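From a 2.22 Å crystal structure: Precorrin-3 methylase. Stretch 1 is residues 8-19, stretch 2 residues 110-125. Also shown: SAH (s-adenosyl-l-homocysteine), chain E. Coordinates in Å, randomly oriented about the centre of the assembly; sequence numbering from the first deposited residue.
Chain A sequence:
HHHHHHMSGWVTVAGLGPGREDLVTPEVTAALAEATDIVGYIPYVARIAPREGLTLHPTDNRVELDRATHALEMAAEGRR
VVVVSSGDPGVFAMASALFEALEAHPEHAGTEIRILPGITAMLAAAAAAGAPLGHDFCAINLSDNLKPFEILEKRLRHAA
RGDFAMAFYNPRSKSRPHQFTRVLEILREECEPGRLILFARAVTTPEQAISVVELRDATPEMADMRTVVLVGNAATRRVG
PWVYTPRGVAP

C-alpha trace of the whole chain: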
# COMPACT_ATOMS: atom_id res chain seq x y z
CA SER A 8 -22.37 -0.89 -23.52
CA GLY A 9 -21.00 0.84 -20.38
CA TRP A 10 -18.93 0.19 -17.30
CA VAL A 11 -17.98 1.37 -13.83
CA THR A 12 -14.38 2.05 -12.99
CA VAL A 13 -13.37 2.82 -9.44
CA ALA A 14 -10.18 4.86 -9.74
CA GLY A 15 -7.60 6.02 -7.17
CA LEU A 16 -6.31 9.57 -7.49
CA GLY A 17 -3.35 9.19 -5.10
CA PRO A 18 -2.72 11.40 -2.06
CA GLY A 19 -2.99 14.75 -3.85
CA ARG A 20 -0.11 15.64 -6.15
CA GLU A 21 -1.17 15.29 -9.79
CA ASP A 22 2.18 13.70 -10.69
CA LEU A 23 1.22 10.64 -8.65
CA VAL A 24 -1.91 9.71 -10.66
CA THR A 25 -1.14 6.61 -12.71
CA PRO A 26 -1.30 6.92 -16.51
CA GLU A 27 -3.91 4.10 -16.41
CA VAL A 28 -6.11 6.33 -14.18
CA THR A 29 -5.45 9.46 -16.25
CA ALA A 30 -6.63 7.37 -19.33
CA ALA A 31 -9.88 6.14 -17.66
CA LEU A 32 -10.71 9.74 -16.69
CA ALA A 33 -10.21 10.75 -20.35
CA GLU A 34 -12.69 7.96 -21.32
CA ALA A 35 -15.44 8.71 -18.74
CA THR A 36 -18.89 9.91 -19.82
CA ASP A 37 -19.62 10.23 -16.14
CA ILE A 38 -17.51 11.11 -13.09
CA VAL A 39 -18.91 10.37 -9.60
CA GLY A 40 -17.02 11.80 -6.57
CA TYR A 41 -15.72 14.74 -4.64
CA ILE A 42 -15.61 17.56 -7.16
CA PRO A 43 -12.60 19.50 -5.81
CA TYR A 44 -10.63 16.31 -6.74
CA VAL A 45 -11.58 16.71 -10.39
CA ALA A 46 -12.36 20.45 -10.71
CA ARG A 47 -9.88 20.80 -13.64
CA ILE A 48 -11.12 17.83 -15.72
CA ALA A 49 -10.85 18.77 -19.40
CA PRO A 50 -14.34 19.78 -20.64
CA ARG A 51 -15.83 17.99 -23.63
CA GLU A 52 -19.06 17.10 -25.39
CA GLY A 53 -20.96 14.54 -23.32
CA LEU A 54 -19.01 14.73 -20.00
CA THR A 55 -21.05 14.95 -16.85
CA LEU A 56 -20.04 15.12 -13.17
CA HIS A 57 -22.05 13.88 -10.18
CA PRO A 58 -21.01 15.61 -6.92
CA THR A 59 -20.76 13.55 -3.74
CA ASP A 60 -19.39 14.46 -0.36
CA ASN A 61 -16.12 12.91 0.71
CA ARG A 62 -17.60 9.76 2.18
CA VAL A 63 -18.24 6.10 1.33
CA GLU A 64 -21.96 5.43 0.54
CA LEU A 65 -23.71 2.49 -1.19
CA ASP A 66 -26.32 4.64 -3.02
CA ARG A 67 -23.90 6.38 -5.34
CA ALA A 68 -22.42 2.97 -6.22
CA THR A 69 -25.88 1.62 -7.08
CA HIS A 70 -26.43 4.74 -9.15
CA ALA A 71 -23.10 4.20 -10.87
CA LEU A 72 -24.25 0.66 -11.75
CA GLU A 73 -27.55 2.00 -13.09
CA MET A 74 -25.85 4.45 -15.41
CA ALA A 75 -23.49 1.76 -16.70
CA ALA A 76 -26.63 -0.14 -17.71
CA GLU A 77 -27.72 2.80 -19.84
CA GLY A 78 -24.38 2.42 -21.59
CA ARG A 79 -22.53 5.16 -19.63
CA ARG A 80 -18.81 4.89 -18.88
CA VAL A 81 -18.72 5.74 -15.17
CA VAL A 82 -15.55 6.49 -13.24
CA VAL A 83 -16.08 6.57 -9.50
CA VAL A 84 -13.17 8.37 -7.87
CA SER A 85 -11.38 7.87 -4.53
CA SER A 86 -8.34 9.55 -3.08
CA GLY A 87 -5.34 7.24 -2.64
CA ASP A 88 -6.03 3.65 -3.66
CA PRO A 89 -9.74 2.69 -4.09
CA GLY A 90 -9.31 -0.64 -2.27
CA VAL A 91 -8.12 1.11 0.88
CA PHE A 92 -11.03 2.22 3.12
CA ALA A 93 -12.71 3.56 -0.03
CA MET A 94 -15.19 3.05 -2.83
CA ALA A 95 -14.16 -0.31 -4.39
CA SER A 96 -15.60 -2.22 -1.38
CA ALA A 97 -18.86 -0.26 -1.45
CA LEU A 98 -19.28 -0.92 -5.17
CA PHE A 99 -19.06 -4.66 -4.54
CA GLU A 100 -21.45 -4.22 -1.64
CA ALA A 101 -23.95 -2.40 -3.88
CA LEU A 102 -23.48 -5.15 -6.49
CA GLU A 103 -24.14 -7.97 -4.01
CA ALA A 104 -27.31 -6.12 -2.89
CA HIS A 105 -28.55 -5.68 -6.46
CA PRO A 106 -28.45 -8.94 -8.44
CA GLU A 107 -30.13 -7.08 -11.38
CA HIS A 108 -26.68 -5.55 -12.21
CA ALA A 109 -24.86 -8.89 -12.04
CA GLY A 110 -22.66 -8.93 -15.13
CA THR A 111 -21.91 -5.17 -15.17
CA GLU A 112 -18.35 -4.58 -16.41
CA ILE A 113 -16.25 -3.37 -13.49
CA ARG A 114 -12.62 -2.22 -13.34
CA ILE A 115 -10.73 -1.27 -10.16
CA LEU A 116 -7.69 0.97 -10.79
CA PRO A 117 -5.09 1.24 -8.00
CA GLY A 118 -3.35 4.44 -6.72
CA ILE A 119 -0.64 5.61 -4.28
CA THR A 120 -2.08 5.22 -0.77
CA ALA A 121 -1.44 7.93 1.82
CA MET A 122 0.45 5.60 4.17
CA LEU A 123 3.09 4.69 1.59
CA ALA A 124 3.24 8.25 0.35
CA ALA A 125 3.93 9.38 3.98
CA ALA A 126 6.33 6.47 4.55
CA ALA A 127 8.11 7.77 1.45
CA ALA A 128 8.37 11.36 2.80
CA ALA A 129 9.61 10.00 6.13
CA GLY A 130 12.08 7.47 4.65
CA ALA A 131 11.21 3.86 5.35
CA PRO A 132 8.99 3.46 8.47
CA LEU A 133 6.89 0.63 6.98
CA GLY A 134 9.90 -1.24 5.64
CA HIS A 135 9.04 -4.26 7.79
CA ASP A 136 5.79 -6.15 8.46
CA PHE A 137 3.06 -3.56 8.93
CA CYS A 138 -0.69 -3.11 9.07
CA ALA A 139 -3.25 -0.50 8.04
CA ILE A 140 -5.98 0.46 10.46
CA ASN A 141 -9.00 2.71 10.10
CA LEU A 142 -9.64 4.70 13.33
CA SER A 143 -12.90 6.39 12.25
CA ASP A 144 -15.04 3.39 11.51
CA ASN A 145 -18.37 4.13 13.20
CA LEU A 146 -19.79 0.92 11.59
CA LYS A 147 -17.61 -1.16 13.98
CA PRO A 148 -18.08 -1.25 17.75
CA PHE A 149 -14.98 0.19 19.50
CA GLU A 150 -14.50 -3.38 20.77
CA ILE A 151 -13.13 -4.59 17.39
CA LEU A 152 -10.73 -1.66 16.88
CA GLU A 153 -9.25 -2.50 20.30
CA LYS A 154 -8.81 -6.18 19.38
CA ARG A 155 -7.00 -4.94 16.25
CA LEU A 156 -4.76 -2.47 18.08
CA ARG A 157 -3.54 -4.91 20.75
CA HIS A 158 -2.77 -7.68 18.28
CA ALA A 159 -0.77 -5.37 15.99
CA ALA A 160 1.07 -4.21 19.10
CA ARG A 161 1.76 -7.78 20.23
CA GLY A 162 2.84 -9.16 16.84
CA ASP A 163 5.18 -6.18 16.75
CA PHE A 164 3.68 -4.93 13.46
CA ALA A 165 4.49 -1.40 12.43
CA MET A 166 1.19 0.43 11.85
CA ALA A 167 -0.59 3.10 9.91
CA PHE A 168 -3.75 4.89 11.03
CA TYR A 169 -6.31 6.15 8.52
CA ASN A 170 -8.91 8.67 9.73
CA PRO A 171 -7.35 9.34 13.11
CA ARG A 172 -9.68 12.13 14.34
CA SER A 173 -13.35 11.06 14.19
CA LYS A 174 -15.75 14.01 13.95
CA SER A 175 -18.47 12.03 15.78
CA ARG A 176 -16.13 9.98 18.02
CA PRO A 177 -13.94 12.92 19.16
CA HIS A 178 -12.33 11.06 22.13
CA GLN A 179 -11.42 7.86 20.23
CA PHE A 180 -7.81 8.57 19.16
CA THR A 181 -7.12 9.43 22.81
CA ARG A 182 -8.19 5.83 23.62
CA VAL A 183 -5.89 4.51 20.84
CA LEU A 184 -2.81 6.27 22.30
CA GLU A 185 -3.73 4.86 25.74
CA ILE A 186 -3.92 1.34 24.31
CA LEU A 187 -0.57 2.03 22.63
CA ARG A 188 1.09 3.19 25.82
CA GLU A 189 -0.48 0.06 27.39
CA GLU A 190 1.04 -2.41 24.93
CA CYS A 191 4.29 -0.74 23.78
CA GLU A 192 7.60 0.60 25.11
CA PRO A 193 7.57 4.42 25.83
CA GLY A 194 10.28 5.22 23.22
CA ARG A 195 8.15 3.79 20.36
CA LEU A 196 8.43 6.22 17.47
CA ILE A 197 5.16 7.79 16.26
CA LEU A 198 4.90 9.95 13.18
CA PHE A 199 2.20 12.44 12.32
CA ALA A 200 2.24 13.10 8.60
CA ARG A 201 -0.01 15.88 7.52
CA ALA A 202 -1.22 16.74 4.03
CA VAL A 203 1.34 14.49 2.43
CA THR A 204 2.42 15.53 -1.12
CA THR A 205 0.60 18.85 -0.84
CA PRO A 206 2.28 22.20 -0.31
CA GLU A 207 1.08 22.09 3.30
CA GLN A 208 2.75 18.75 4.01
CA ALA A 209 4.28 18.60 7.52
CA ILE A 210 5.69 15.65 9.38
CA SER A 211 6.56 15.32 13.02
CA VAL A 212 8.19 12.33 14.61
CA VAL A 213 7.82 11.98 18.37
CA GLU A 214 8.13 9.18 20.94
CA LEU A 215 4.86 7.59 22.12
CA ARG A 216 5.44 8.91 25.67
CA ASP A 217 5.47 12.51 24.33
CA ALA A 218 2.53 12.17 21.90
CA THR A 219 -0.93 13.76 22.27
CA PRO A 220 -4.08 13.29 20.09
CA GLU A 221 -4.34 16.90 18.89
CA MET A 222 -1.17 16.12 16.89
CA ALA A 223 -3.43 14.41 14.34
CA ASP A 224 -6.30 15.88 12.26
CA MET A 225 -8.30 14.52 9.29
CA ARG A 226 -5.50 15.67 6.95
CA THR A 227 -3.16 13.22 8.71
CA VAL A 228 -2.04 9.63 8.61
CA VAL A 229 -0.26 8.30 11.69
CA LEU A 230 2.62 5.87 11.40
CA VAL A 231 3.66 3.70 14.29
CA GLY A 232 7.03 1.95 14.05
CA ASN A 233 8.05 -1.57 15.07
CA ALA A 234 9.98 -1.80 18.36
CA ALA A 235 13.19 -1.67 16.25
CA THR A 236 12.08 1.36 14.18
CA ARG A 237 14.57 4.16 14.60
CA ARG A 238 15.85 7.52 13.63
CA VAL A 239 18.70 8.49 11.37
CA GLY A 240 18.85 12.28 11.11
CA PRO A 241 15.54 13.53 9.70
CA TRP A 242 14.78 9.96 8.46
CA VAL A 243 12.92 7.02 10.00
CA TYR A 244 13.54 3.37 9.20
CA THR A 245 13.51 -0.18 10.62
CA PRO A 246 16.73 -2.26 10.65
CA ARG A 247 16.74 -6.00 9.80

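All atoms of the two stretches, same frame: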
# COMPACT_ATOMS: atom_id res chain seq x y z
N SER A 8 -22.88 0.05 -24.56
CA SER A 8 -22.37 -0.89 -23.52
C SER A 8 -21.35 -0.22 -22.57
O SER A 8 -20.20 0.06 -22.98
CB SER A 8 -21.81 -2.16 -24.15
OG SER A 8 -21.81 -3.20 -23.18
N GLY A 9 -21.78 0.05 -21.33
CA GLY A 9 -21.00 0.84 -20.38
C GLY A 9 -20.21 0.08 -19.33
O GLY A 9 -20.14 -1.14 -19.35
N TRP A 10 -19.61 0.82 -18.41
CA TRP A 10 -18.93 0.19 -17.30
C TRP A 10 -18.79 1.10 -16.09
O TRP A 10 -19.19 2.25 -16.12
CB TRP A 10 -17.57 -0.30 -17.74
CG TRP A 10 -16.76 0.59 -18.66
CD1 TRP A 10 -16.47 0.36 -19.98
CD2 TRP A 10 -16.08 1.81 -18.31
NE1 TRP A 10 -15.67 1.36 -20.47
CE2 TRP A 10 -15.39 2.25 -19.47
CE3 TRP A 10 -15.97 2.56 -17.13
CZ2 TRP A 10 -14.61 3.44 -19.50
CZ3 TRP A 10 -15.21 3.74 -17.16
CH2 TRP A 10 -14.54 4.17 -18.35
N VAL A 11 -18.22 0.58 -15.02
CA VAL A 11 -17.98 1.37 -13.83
C VAL A 11 -16.52 1.12 -13.50
O VAL A 11 -16.09 -0.02 -13.32
CB VAL A 11 -18.87 0.91 -12.63
CG1 VAL A 11 -18.51 1.64 -11.35
CG2 VAL A 11 -20.37 1.08 -12.93
N THR A 12 -15.74 2.18 -13.42
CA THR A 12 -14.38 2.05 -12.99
C THR A 12 -14.30 2.75 -11.64
O THR A 12 -14.80 3.86 -11.47
CB THR A 12 -13.42 2.72 -14.01
OG1 THR A 12 -13.39 1.93 -15.22
CG2 THR A 12 -11.98 2.83 -13.44
N VAL A 13 -13.67 2.12 -10.67
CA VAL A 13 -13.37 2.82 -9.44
C VAL A 13 -11.88 3.14 -9.52
O VAL A 13 -11.08 2.23 -9.66
CB VAL A 13 -13.72 1.98 -8.21
CG1 VAL A 13 -13.54 2.81 -6.93
CG2 VAL A 13 -15.15 1.54 -8.31
N ALA A 14 -11.53 4.42 -9.46
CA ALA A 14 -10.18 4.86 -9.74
C ALA A 14 -9.54 5.66 -8.61
O ALA A 14 -10.12 6.65 -8.14
CB ALA A 14 -10.19 5.72 -11.02
N GLY A 15 -8.33 5.27 -8.19
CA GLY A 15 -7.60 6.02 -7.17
C GLY A 15 -6.81 7.22 -7.69
O GLY A 15 -6.06 7.12 -8.65
N LEU A 16 -6.98 8.36 -7.05
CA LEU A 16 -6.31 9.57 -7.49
C LEU A 16 -5.01 9.84 -6.78
O LEU A 16 -4.41 10.92 -6.99
CB LEU A 16 -7.25 10.78 -7.30
CG LEU A 16 -8.57 10.80 -8.08
CD1 LEU A 16 -9.34 12.05 -7.81
CD2 LEU A 16 -8.33 10.74 -9.60
N GLY A 17 -4.53 8.91 -5.94
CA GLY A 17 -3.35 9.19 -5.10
C GLY A 17 -3.59 10.21 -3.97
O GLY A 17 -4.72 10.67 -3.75
N PRO A 18 -2.52 10.58 -3.24
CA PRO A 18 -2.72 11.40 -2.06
C PRO A 18 -2.85 12.89 -2.31
O PRO A 18 -3.00 13.65 -1.36
CB PRO A 18 -1.51 11.08 -1.19
CG PRO A 18 -0.44 10.69 -2.17
CD PRO A 18 -1.10 10.20 -3.42
N GLY A 19 -2.80 13.33 -3.57
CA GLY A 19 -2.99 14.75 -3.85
C GLY A 19 -2.22 15.25 -5.05
O GLY A 19 -2.83 15.78 -5.99
N GLY A 110 -23.15 -9.00 -13.77
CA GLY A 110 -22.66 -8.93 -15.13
C GLY A 110 -22.14 -7.56 -15.57
O GLY A 110 -21.40 -7.49 -16.54
N THR A 111 -22.49 -6.48 -14.87
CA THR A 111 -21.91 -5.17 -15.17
C THR A 111 -20.39 -5.28 -15.32
O THR A 111 -19.74 -5.96 -14.52
CB THR A 111 -22.24 -4.08 -14.07
OG1 THR A 111 -23.66 -4.01 -13.81
CG2 THR A 111 -21.74 -2.69 -14.51
N GLU A 112 -19.81 -4.63 -16.32
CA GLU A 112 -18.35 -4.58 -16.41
C GLU A 112 -17.76 -3.64 -15.36
O GLU A 112 -18.18 -2.49 -15.24
CB GLU A 112 -17.88 -4.14 -17.80
CG GLU A 112 -16.42 -4.43 -17.98
CD GLU A 112 -15.84 -3.89 -19.27
OE1 GLU A 112 -16.61 -3.79 -20.27
OE2 GLU A 112 -14.62 -3.59 -19.27
N ILE A 113 -16.78 -4.12 -14.60
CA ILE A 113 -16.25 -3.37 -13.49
C ILE A 113 -14.74 -3.45 -13.54
O ILE A 113 -14.21 -4.50 -13.80
CB ILE A 113 -16.74 -3.90 -12.12
CG1 ILE A 113 -18.12 -3.32 -11.80
CG2 ILE A 113 -15.79 -3.45 -11.02
CD1 ILE A 113 -19.04 -4.23 -10.92
N ARG A 114 -14.08 -2.31 -13.33
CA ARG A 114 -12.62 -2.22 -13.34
C ARG A 114 -12.22 -1.42 -12.11
O ARG A 114 -12.80 -0.36 -11.84
CB ARG A 114 -12.18 -1.45 -14.58
CG ARG A 114 -12.52 -2.13 -15.92
CD ARG A 114 -12.62 -1.09 -17.03
NE ARG A 114 -12.87 -1.70 -18.34
CZ ARG A 114 -12.84 -1.07 -19.51
NH1 ARG A 114 -12.57 0.22 -19.59
NH2 ARG A 114 -13.08 -1.75 -20.63
N ILE A 115 -11.24 -1.92 -11.36
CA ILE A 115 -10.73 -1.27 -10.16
C ILE A 115 -9.27 -0.88 -10.43
O ILE A 115 -8.44 -1.75 -10.68
CB ILE A 115 -10.80 -2.22 -8.93
CG1 ILE A 115 -12.21 -2.83 -8.79
CG2 ILE A 115 -10.36 -1.48 -7.59
CD1 ILE A 115 -13.29 -1.83 -8.29
N LEU A 116 -8.99 0.43 -10.39
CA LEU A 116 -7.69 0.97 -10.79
C LEU A 116 -6.94 1.53 -9.58
O LEU A 116 -7.41 2.48 -8.95
CB LEU A 116 -7.90 2.08 -11.85
CG LEU A 116 -8.73 1.62 -13.06
CD1 LEU A 116 -8.72 2.75 -14.11
CD2 LEU A 116 -8.17 0.31 -13.67
N PRO A 117 -5.81 0.92 -9.23
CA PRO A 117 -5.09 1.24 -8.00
C PRO A 117 -4.52 2.65 -8.01
O PRO A 117 -4.43 3.27 -9.07
CB PRO A 117 -3.95 0.19 -7.94
CG PRO A 117 -3.87 -0.42 -9.31
CD PRO A 117 -5.27 -0.29 -9.89
N GLY A 118 -4.11 3.15 -6.84
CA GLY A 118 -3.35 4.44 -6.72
C GLY A 118 -2.38 4.43 -5.53
O GLY A 118 -2.33 3.45 -4.75
N ILE A 119 -1.57 5.48 -5.41
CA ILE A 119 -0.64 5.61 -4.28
C ILE A 119 -1.46 5.83 -3.02
O ILE A 119 -2.23 6.78 -2.96
CB ILE A 119 0.32 6.83 -4.49
CG1 ILE A 119 1.17 6.69 -5.78
CG2 ILE A 119 1.21 7.08 -3.27
CD1 ILE A 119 2.05 5.39 -5.90
N THR A 120 -1.35 4.96 -2.01
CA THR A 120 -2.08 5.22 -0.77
C THR A 120 -1.28 6.15 0.11
O THR A 120 -0.04 6.03 0.19
CB THR A 120 -2.33 4.01 0.11
OG1 THR A 120 -1.11 3.27 0.24
CG2 THR A 120 -3.39 3.14 -0.44
N ALA A 121 -2.00 7.02 0.83
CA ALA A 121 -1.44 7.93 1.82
C ALA A 121 -0.37 7.36 2.74
O ALA A 121 0.65 8.02 2.97
CB ALA A 121 -2.58 8.58 2.63
N MET A 122 -0.55 6.16 3.26
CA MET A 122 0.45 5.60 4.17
C MET A 122 1.84 5.48 3.53
O MET A 122 2.85 5.90 4.11
CB MET A 122 0.00 4.25 4.76
CG MET A 122 -0.10 3.07 3.78
SD MET A 122 -0.72 1.57 4.60
CE MET A 122 0.59 1.30 5.78
N LEU A 123 1.86 4.93 2.32
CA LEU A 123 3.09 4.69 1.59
C LEU A 123 3.63 5.98 1.02
O LEU A 123 4.83 6.11 0.86
CB LEU A 123 2.86 3.66 0.47
CG LEU A 123 2.59 2.19 0.88
CD1 LEU A 123 2.62 1.30 -0.34
CD2 LEU A 123 3.59 1.67 1.89
N ALA A 124 2.75 6.95 0.74
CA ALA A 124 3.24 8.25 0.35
C ALA A 124 3.90 8.98 1.56
O ALA A 124 4.93 9.63 1.40
CB ALA A 124 2.18 9.08 -0.31
N ALA A 125 3.32 8.83 2.75
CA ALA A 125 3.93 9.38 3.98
C ALA A 125 5.21 8.64 4.40
O ALA A 125 6.25 9.27 4.68
CB ALA A 125 2.92 9.38 5.12
N SAH E . -8.33 5.42 -0.18
CA SAH E . -7.55 6.34 0.69
CB SAH E . -7.98 6.21 2.16
CG SAH E . -9.33 6.89 2.40
SD SAH E . -9.63 7.29 4.11
C SAH E . -6.13 5.92 0.53
O SAH E . -5.99 4.85 -0.05
OXT SAH E . -5.14 6.55 0.94
C5' SAH E . -9.05 8.97 4.21
C4' SAH E . -7.89 9.10 5.22
O4' SAH E . -6.66 8.77 4.57
C3' SAH E . -7.66 10.50 5.82
O3' SAH E . -8.36 10.74 7.05
C2' SAH E . -6.17 10.50 6.11
O2' SAH E . -5.86 9.80 7.33
C1' SAH E . -5.61 9.67 4.97
N9 SAH E . -5.16 10.52 3.84
C8 SAH E . -5.71 10.60 2.61
N7 SAH E . -5.00 11.48 1.83
C5 SAH E . -3.98 11.98 2.57
C6 SAH E . -2.84 12.93 2.39
N6 SAH E . -2.63 13.59 1.21
N1 SAH E . -2.01 13.17 3.43
C2 SAH E . -2.19 12.54 4.62
N3 SAH E . -3.19 11.67 4.85
C4 SAH E . -4.10 11.35 3.89
O HOH W 1 -21.41 -3.28 -18.12
O HOH W 2 -11.72 2.03 -17.38

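Two parallel strands, paired from Val11 with Ile113 to Ala14 with Leu116, zip together by an unbroken ladder: Val11 N to Glu112 O (3.1 Å), Arg114 N to Val11 O (3.0 Å), Val13 N to Arg114 O (2.9 Å), Leu116 N to Val13 O (2.9 Å) and Gly15 N to Leu116 O (3.0 Å). The backbone bonds hold the register, and the side chains cover the two faces.

On one face Val11 pairs with Ile113 and Val13 with Ile115, whose bent chain brings CD1 back to 3.8 Å from Val13 CB. Branched residues suit this buried layer. On the other face the relief varies. Small Ala14 sits beside Leu116, which sends CD1 to 3.3 Å from Thr12 CG2. Back toward the strands' N-terminal ends, the Arg114 guanidinium lies over one face of the Trp10 ring as a cation-pi stack, centres 4.0 Å apart, and Glu112 OE2 holds it by a salt bridge to Arg114 NE (2.7 Å). A water joins Thr12 OG1 to Arg114 NH1.

At the end of the first strand and beyond it, glycines allow close backbone packing: a CB on Gly15 would lie 3.2 Å from Gly118 N. Gly17, at positive phi, brings CA to 3.4 Å from Ile119 O. Pro18 is the final bump, its CD 3.8 Å from Ile119 CB and its CG 3.6 Å from Ala124 CB, where a small methyl leaves room for the ring.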